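Alr3699 protein (Nostoc sp., PDB 4XSO) is a two-domain protein of the GT-B glycosyltransferase clan, its two Rossmann-like domains each built on a parallel beta sheet flanked by helices. Local coordinates at residues Q221-D226 with T289-E294; P309-K314 with F329-G334. All coordinates share one frame; numbering follows the deposited sequence.

Interaction 1 of 2, residues Q221-D226 with T289-E294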
loop_
_atom_site.group_PDB
_atom_site.type_symbol
_atom_site.label_atom_id
_atom_site.label_comp_id
_atom_site.label_asym_id
_atom_site.label_seq_id
_atom_site.Cartn_x
_atom_site.Cartn_y
_atom_site.Cartn_z
ATOM N N GLN A 221 20.915 -22.596 26.147
ATOM C CA GLN A 221 21.470 -22.736 27.502
ATOM C C GLN A 221 21.592 -24.196 27.922
ATOM O O GLN A 221 22.514 -24.533 28.634
ATOM C CB GLN A 221 20.595 -22.003 28.532
ATOM C CG GLN A 221 20.779 -20.494 28.546
ATOM C CD GLN A 221 19.843 -19.774 27.586
ATOM O OE1 GLN A 221 19.066 -20.404 26.867
ATOM N NE2 GLN A 221 19.917 -18.439 27.571
ATOM N N HIS A 222 20.693 -25.061 27.440
ATOM C CA HIS A 222 20.738 -26.498 27.789
ATOM C C HIS A 222 21.977 -27.209 27.240
ATOM O O HIS A 222 22.459 -28.182 27.818
ATOM C CB HIS A 222 19.425 -27.214 27.337
ATOM C CG HIS A 222 19.249 -27.263 25.846
ATOM N ND1 HIS A 222 18.820 -26.170 25.102
ATOM C CD2 HIS A 222 19.489 -28.255 24.955
ATOM C CE1 HIS A 222 18.802 -26.499 23.823
ATOM N NE2 HIS A 222 19.226 -27.747 23.707
ATOM N N ILE A 223 22.531 -26.692 26.152
ATOM C CA ILE A 223 23.773 -27.218 25.576
ATOM C C ILE A 223 24.977 -26.898 26.502
ATOM O O ILE A 223 25.779 -27.770 26.761
ATOM C CB ILE A 223 24.013 -26.630 24.141
ATOM C CG1 ILE A 223 22.789 -26.814 23.243
ATOM C CG2 ILE A 223 25.276 -27.215 23.489
ATOM C CD1 ILE A 223 22.566 -28.274 22.886
ATOM N N LEU A 224 25.089 -25.643 27.006
ATOM C CA LEU A 224 26.112 -25.306 27.982
ATOM C C LEU A 224 25.992 -26.209 29.225
ATOM O O LEU A 224 26.990 -26.671 29.759
ATOM C CB LEU A 224 26.080 -23.793 28.344
ATOM C CG LEU A 224 27.040 -23.347 29.463
ATOM C CD1 LEU A 224 28.469 -23.599 29.042
ATOM C CD2 LEU A 224 26.841 -21.848 29.751
ATOM N N ILE A 225 24.770 -26.385 29.714
ATOM C CA ILE A 225 24.503 -27.226 30.888
ATOM C C ILE A 225 24.956 -28.696 30.621
ATOM O O ILE A 225 25.727 -29.203 31.419
ATOM C CB ILE A 225 23.032 -27.083 31.340
ATOM C CG1 ILE A 225 22.796 -25.633 31.808
ATOM C CG2 ILE A 225 22.734 -28.057 32.464
ATOM C CD1 ILE A 225 21.354 -25.216 31.755
ATOM N N ASP A 226 24.602 -29.302 29.468
ATOM C CA ASP A 226 25.124 -30.652 29.152
ATOM C C ASP A 226 26.654 -30.667 29.097
ATOM O O ASP A 226 27.301 -31.529 29.671
ATOM C CB ASP A 226 24.602 -31.146 27.828
ATOM C CG ASP A 226 23.169 -31.616 27.878
ATOM O OD1 ASP A 226 22.710 -31.949 28.965
ATOM O OD2 ASP A 226 22.492 -31.629 26.806
ATOM N N THR A 289 25.847 -20.344 22.407
ATOM C CA THR A 289 25.528 -21.746 22.071
ATOM C C THR A 289 24.157 -21.851 21.419
ATOM O O THR A 289 23.444 -22.809 21.680
ATOM C CB THR A 289 25.507 -22.603 23.326
ATOM O OG1 THR A 289 24.445 -22.163 24.194
ATOM C CG2 THR A 289 26.843 -22.481 24.040
ATOM N N SER A 290 23.778 -20.830 20.638
ATOM C CA SER A 290 22.513 -20.836 19.891
ATOM C C SER A 290 22.420 -22.014 18.891
ATOM O O SER A 290 23.391 -22.379 18.217
ATOM C CB SER A 290 22.345 -19.528 19.150
ATOM O OG SER A 290 22.236 -18.462 20.075
ATOM N N THR A 291 21.231 -22.581 18.792
ATOM C CA THR A 291 21.008 -23.825 18.031
ATOM C C THR A 291 20.361 -23.523 16.727
ATOM O O THR A 291 20.014 -24.405 16.017
ATOM C CB THR A 291 20.131 -24.807 18.805
ATOM O OG1 THR A 291 18.923 -24.149 19.214
ATOM C CG2 THR A 291 20.856 -25.296 20.019
ATOM N N ALA A 292 20.162 -22.244 16.433
ATOM C CA ALA A 292 19.680 -21.849 15.168
ATOM C C ALA A 292 20.573 -20.696 14.690
ATOM O O ALA A 292 21.024 -19.895 15.520
ATOM C CB ALA A 292 18.219 -21.406 15.288
ATOM N N PRO A 293 20.839 -20.636 13.368
ATOM C CA PRO A 293 21.793 -19.692 12.848
ATOM C C PRO A 293 21.304 -18.290 13.109
ATOM O O PRO A 293 20.162 -17.999 12.881
ATOM C CB PRO A 293 21.756 -19.945 11.334
ATOM C CG PRO A 293 21.222 -21.338 11.164
ATOM C CD PRO A 293 20.254 -21.470 12.287
ATOM N N GLU A 294 22.171 -17.446 13.583
ATOM C CA GLU A 294 21.859 -16.077 13.868
ATOM C C GLU A 294 22.571 -15.165 12.846
ATOM O O GLU A 294 23.679 -15.473 12.339
ATOM C CB GLU A 294 22.283 -15.722 15.314
ATOM C CG GLU A 294 21.457 -16.470 16.403
ATOM C CD GLU A 294 21.932 -16.213 17.827
ATOM O OE1 GLU A 294 22.997 -15.567 18.016
ATOM O OE2 GLU A 294 21.232 -16.644 18.779
#

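Interaction 2 of 2, residues P309-K314 with F329-G334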
loop_
_atom_site.group_PDB
_atom_site.type_symbol
_atom_site.label_atom_id
_atom_site.label_comp_id
_atom_site.label_asym_id
_atom_site.label_seq_id
_atom_site.Cartn_x
_atom_site.Cartn_y
_atom_site.Cartn_z
ATOM N N PRO A 309 38.058 -14.787 26.029
ATOM C CA PRO A 309 37.917 -15.917 25.120
ATOM C C PRO A 309 36.423 -16.118 24.879
ATOM O O PRO A 309 35.615 -15.984 25.828
ATOM C CB PRO A 309 38.408 -17.086 25.957
ATOM C CG PRO A 309 39.213 -16.501 27.067
ATOM C CD PRO A 309 38.504 -15.233 27.377
ATOM N N VAL A 310 36.059 -16.414 23.651
ATOM C CA VAL A 310 34.701 -16.635 23.297
ATOM C C VAL A 310 34.573 -17.919 22.480
ATOM O O VAL A 310 35.383 -18.188 21.567
ATOM C CB VAL A 310 34.100 -15.437 22.566
ATOM C CG1 VAL A 310 34.734 -15.245 21.183
ATOM C CG2 VAL A 310 32.604 -15.609 22.410
ATOM N N VAL A 311 33.536 -18.694 22.773
ATOM C CA VAL A 311 33.226 -19.890 22.032
ATOM C C VAL A 311 31.856 -19.654 21.493
ATOM O O VAL A 311 31.014 -19.188 22.206
ATOM C CB VAL A 311 33.276 -21.208 22.916
ATOM C CG1 VAL A 311 32.440 -21.149 24.135
ATOM C CG2 VAL A 311 32.856 -22.429 22.074
ATOM N N ALA A 312 31.653 -19.920 20.213
ATOM C CA ALA A 312 30.376 -19.751 19.557
ATOM C C ALA A 312 29.948 -20.927 18.727
ATOM O O ALA A 312 30.748 -21.759 18.315
ATOM C CB ALA A 312 30.398 -18.522 18.652
ATOM N N ALA A 313 28.669 -20.936 18.410
ATOM C CA ALA A 313 28.120 -22.019 17.600
ATOM C C ALA A 313 28.426 -21.667 16.153
ATOM O O ALA A 313 28.274 -20.510 15.763
ATOM C CB ALA A 313 26.614 -22.170 17.866
ATOM N N LYS A 314 28.968 -22.621 15.396
ATOM C CA LYS A 314 29.380 -22.423 14.020
ATOM C C LYS A 314 28.198 -22.449 13.040
ATOM O O LYS A 314 27.928 -23.477 12.376
ATOM C CB LYS A 314 30.405 -23.470 13.640
ATOM C CG LYS A 314 31.135 -23.163 12.363
ATOM C CD LYS A 314 32.150 -24.229 11.947
ATOM C CE LYS A 314 32.538 -24.031 10.474
ATOM N NZ LYS A 314 34.011 -24.067 10.260
ATOM N N PHE A 329 36.709 -19.435 19.401
ATOM C CA PHE A 329 36.487 -20.842 19.066
ATOM C C PHE A 329 35.116 -21.005 18.495
ATOM O O PHE A 329 34.163 -20.288 18.870
ATOM C CB PHE A 329 36.606 -21.732 20.273
ATOM C CG PHE A 329 37.907 -21.576 21.011
ATOM C CD1 PHE A 329 39.021 -22.244 20.619
ATOM C CD2 PHE A 329 37.982 -20.718 22.100
ATOM C CE1 PHE A 329 40.213 -22.123 21.294
ATOM C CE2 PHE A 329 39.168 -20.547 22.756
ATOM C CZ PHE A 329 40.274 -21.257 22.368
ATOM N N LEU A 330 35.004 -21.985 17.611
ATOM C CA LEU A 330 33.748 -22.252 16.939
ATOM C C LEU A 330 33.490 -23.723 17.110
ATOM O O LEU A 330 34.383 -24.491 16.928
ATOM C CB LEU A 330 33.787 -21.943 15.460
ATOM C CG LEU A 330 33.960 -20.479 15.092
ATOM C CD1 LEU A 330 34.178 -20.367 13.581
ATOM C CD2 LEU A 330 32.762 -19.700 15.582
ATOM N N THR A 331 32.270 -24.091 17.448
ATOM C CA THR A 331 31.876 -25.496 17.577
ATOM C C THR A 331 30.548 -25.765 16.894
ATOM O O THR A 331 29.708 -24.878 16.751
ATOM C CB THR A 331 31.681 -25.848 19.056
ATOM O OG1 THR A 331 30.680 -24.983 19.598
ATOM C CG2 THR A 331 32.953 -25.650 19.810
ATOM N N THR A 332 30.332 -27.027 16.533
ATOM C CA THR A 332 29.132 -27.420 15.833
ATOM C C THR A 332 27.897 -27.153 16.636
ATOM O O THR A 332 27.800 -27.623 17.725
ATOM C CB THR A 332 29.172 -28.926 15.604
ATOM O OG1 THR A 332 30.397 -29.260 14.928
ATOM C CG2 THR A 332 27.958 -29.370 14.816
ATOM N N PRO A 333 26.903 -26.433 16.094
ATOM C CA PRO A 333 25.780 -26.166 16.984
ATOM C C PRO A 333 25.076 -27.431 17.476
ATOM O O PRO A 333 24.958 -28.398 16.739
ATOM C CB PRO A 333 24.827 -25.299 16.151
ATOM C CG PRO A 333 25.605 -24.839 14.998
ATOM C CD PRO A 333 26.750 -25.774 14.787
ATOM N N GLY A 334 24.617 -27.374 18.721
ATOM C CA GLY A 334 23.906 -28.451 19.383
ATOM C C GLY A 334 24.779 -29.545 19.978
ATOM O O GLY A 334 24.237 -30.452 20.590
#

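Interaction 1 of 2, residues Q221-D226 with T289-E294
Ile223 and Thr291 meet through methylene and methyl, CG1 to CG2 at 4.1 Å, where the first turns of helix 221-228 pack on the loop leaving strand 285-287. Both elements belong to the second Rossmann-like domain of this GT-B fold, and the loop joins that strand to helix 298-305.

The contact is apolar and light. The Ile223 and Thr291 side chains cross obliquely, and CG1 of Ile223 also lies against its helical neighbour, 3.7 Å above the His222 ring plane and offset toward the rim. Next to this pair, CB of Ile223 faces CB of Thr289 at 4.4 Å, and Ile223 CG1 comes within 4.3 Å of the Thr289 carbonyl O. A branched isoleucine suits the place because it can cover both loop threonines at once.

The polar groups find their hydrogen-bond partners outside the two segments. With Thr289 OG1 between its own backbone N and carbonyl carbon (chi1 64°), the hydroxyl lies 4.1 Å from Gln221 N, too far for a bond; its hydrogen-bond partners are Gly220 O and His211 NE2. Thr291 OG1 pairs with Trp218 O, which leaves the methyl for Ile223. Thr291 thus serves twice, its hydroxyl for the turn before the helix and its methyl for the helix itself. His222 ND1 bonds to Tyr250 OH and Gln221 NE2 to Arg214 O, tying the helix to its other neighbours.

At the margin, the methyl CG2 of Thr291 approaches the His222 ring obliquely, 4.5 Å from CE1.

Interaction 2 of 2, residues P309-K314 with F329-G334
Ala312 O receives two hydrogen bonds from Thr331: a sound one from the backbone N at 2.9 Å, nearly along the C=O axis (C=O...N 170°), and a weak one from OG1 at 3.5 Å. The hydroxyl is brought to this carbonyl by chi1 of 59°, which sets OG1 between the backbone N and carbonyl carbon of Thr331. The pair belongs to a beta-alpha-beta unit of the second Rossmann-like domain, in which strand 310-313, helix 318-321 and edge strand 329-331 follow one another and the strands run parallel.

The remaining backbone bonds continue the parallel ladder. Phe329 N donates to Val310 O, Ala312 N to Phe329 O at 2.9 Å, and Lys314 N to Thr331 O at 2.7 Å. Lys314 N approaches Thr331 O tilted 32° from the carbonyl plane. CA-H groups of Val311, Leu330 and Ala313 supplement these bonds.

On one face, Val311 CG2 meets the methyl CG2 of Thr331 at 3.9 Å and CB of Phe329 at 4.2 Å. Helix 336-348 packs on these three residues through Leu339, Ile342 and Glu338, and beta-branched or aromatic residues suit such a covered surface. On the other face the small Ala312 makes room for Leu330, whose CD2 packs on Ala312 CB; Leu330 CB in turn rests near Lys314 CB, while the lysine's amino end leads away.

Beyond the strands, Pro333 packs against Ala313 and Lys314. Proline has no N-H to offer a further strand bond, which suits a chain leaving the sheet: Pro333 CB packs on Ala313 CB at 4.0 Å, and Pro333 CD lies 3.5 Å from Lys314 O.

Overall arrangement
Interaction 1 and interaction 2 sit side by side in the second GT-B domain, their centres about 9 Å apart. Both segments of interaction 1 precede those of interaction 2 in the chain. Strand 285-287 lies next to strand 310-313 in the sheet, so the loop 289-294 emerges beside the end of the ladder of interaction 2. The two contacts touch there: Ser290 O packs 3.2 Å from Ala313 CB and 3.9 Å from Pro333 CB, while Ile223 CD1 reaches 3.6 Å from Gly334 O. Leu339 of helix 336-348 touches both Thr289 of interaction 1 and Val311 of interaction 2.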